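Local coordinates for protein F01G10.3, confirmed by transcript evidence (Caenorhabditis elegans, PDB 3K6J) that probably acts as an NAD+-dependent (3S)-3-hydroxyacyl-CoA dehydrogenase within a multifunctional enzyme, and holds a zinc ion, at residues L144-F149 against S175-D180. Numbering follows the deposited sequence.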
# COMPACT_ATOMS: atom_id res chain seq x y z
N LEU A 144 7.34 -13.85 21.99
CA LEU A 144 6.31 -12.92 22.50
C LEU A 144 4.96 -13.18 21.80
O LEU A 144 3.95 -13.38 22.47
CB LEU A 144 6.75 -11.45 22.33
CG LEU A 144 5.75 -10.32 22.61
CD1 LEU A 144 5.23 -10.37 24.06
CD2 LEU A 144 6.37 -8.98 22.32
N LYS A 145 4.96 -13.19 20.46
CA LYS A 145 3.69 -13.39 19.72
C LYS A 145 3.05 -14.73 20.07
O LYS A 145 1.87 -14.78 20.44
CB LYS A 145 3.88 -13.23 18.19
CG LYS A 145 4.40 -11.87 17.75
CD LYS A 145 4.36 -11.73 16.23
CE LYS A 145 5.19 -10.59 15.70
NZ LYS A 145 4.65 -9.26 16.09
N LYS A 146 3.84 -15.80 20.01
CA LYS A 146 3.39 -17.15 20.39
C LYS A 146 2.70 -17.12 21.72
O LYS A 146 1.52 -17.47 21.83
CB LYS A 146 4.57 -18.12 20.44
CG LYS A 146 4.83 -18.91 19.16
CD LYS A 146 6.14 -19.75 19.30
CE LYS A 146 6.37 -20.69 18.10
NZ LYS A 146 7.81 -21.15 17.93
N GLU A 147 3.41 -16.63 22.75
CA GLU A 147 2.83 -16.55 24.11
C GLU A 147 1.61 -15.63 24.19
O GLU A 147 0.66 -15.90 24.94
CB GLU A 147 3.91 -16.16 25.15
CG GLU A 147 3.60 -16.61 26.58
CD GLU A 147 4.44 -15.88 27.63
OE1 GLU A 147 5.65 -16.18 27.77
OE2 GLU A 147 3.89 -14.99 28.31
N LEU A 148 1.62 -14.55 23.43
CA LEU A 148 0.48 -13.63 23.45
C LEU A 148 -0.82 -14.30 22.92
O LEU A 148 -1.87 -14.24 23.56
CB LEU A 148 0.81 -12.35 22.68
CG LEU A 148 -0.32 -11.38 22.34
CD1 LEU A 148 -0.75 -10.62 23.57
CD2 LEU A 148 0.17 -10.43 21.26
N PHE A 149 -0.74 -14.94 21.77
CA PHE A 149 -1.89 -15.69 21.25
C PHE A 149 -2.25 -16.88 22.13
O PHE A 149 -3.43 -17.04 22.49
CB PHE A 149 -1.64 -16.14 19.81
CG PHE A 149 -1.70 -15.02 18.81
CD1 PHE A 149 -2.86 -14.28 18.64
CD2 PHE A 149 -0.60 -14.73 18.02
CE1 PHE A 149 -2.90 -13.24 17.71
CE2 PHE A 149 -0.64 -13.70 17.10
CZ PHE A 149 -1.80 -12.95 16.95
N SER A 175 0.75 -19.72 14.73
CA SER A 175 -0.38 -20.65 14.87
C SER A 175 0.08 -21.96 15.49
O SER A 175 -0.63 -22.52 16.32
CB SER A 175 -1.07 -20.92 13.52
OG SER A 175 -0.18 -21.54 12.60
N SER A 176 1.28 -22.44 15.13
CA SER A 176 1.78 -23.74 15.65
C SER A 176 1.69 -23.92 17.17
O SER A 176 2.09 -24.97 17.66
CB SER A 176 3.19 -24.12 15.10
OG SER A 176 4.29 -23.49 15.78
N VAL A 177 1.09 -22.94 17.88
CA VAL A 177 0.95 -22.94 19.35
C VAL A 177 -0.45 -22.77 19.89
O VAL A 177 -0.67 -22.84 21.11
CB VAL A 177 1.86 -21.89 20.10
CG1 VAL A 177 3.29 -21.91 19.59
CG2 VAL A 177 1.24 -20.47 20.08
N LEU A 178 -1.42 -22.54 19.02
CA LEU A 178 -2.78 -22.55 19.51
C LEU A 178 -3.25 -24.00 19.52
O LEU A 178 -2.76 -24.82 18.74
CB LEU A 178 -3.69 -21.68 18.64
CG LEU A 178 -3.36 -20.18 18.57
CD1 LEU A 178 -3.67 -19.64 17.19
CD2 LEU A 178 -4.14 -19.44 19.63
N ARG A 179 -4.18 -24.33 20.41
CA ARG A 179 -4.81 -25.64 20.33
C ARG A 179 -5.50 -25.64 18.96
O ARG A 179 -5.22 -26.51 18.11
CB ARG A 179 -5.84 -25.86 21.43
CG ARG A 179 -5.32 -25.68 22.85
CD ARG A 179 -6.47 -25.36 23.76
NE ARG A 179 -6.03 -24.54 24.88
CZ ARG A 179 -6.78 -23.64 25.50
NH1 ARG A 179 -8.04 -23.42 25.11
NH2 ARG A 179 -6.27 -22.95 26.50
N ASP A 180 -6.39 -24.65 18.77
CA ASP A 180 -7.01 -24.37 17.48
C ASP A 180 -6.25 -23.35 16.60
O ASP A 180 -6.59 -22.17 16.56
CB ASP A 180 -8.45 -23.91 17.69
CG ASP A 180 -9.23 -23.88 16.39
OD1 ASP A 180 -8.60 -24.08 15.32
OD2 ASP A 180 -10.45 -23.66 16.43
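Lys146 and Val177 come together where helix 142-153 meets the loop that follows helix 171-175, their CA atoms 6.4 Å apart, and farther along Phe149 draws level with Leu178 at a CA separation of 7.1 Å. No hydrogen bond joins the two segments, and the contact is mostly one of aliphatic carbons, with two methyls set against backbone carbonyls. Val177 points its CB toward the helix and lays both methyls against one side of Lys146. CG1, beside its own backbone N and anti to the carbonyl carbon (chi1 -47°), lies against the lysine methylenes, 3.6 Å from both CD and CE of Lys146; its approach to CG of Lys146, 3.4 Å, is tighter than usual for two carbons. CG2 also reaches the helix backbone, 3.5 Å from the carbonyl O of Lys146. The lysine chain runs extended beyond CG, crossing the valine at about a right angle and carrying CE past the hydroxyl of Ser176, which is hydrogen-bonded to the carbonyl O of Glu173. Replacing Lys146 by alanine removes CG, CD and CE, and would probably leave the CG1 methyl of Val177 without the methylenes it rests on. Both segments belong to the Rossmann-type NAD-binding domain, in which helix 142-153 connects the parallel strands 133-136 and 161-164, and the loop leads from helix 171-175 into strand 184-188. Deeper in, Leu178 directs CD2 at the backbone of Phe149, 3.8 Å from its carbonyl O, and also meets the CB of Phe149 at 4.1 Å. The phenylalanine ring leads away from the loop to pack on Ile174 and Leu184; Leu178 also touches Leu184. Beyond the leucine, the loop is tied to the same helix by a hydrogen bond from the backbone N of Arg179 to the Glu153 carboxylate.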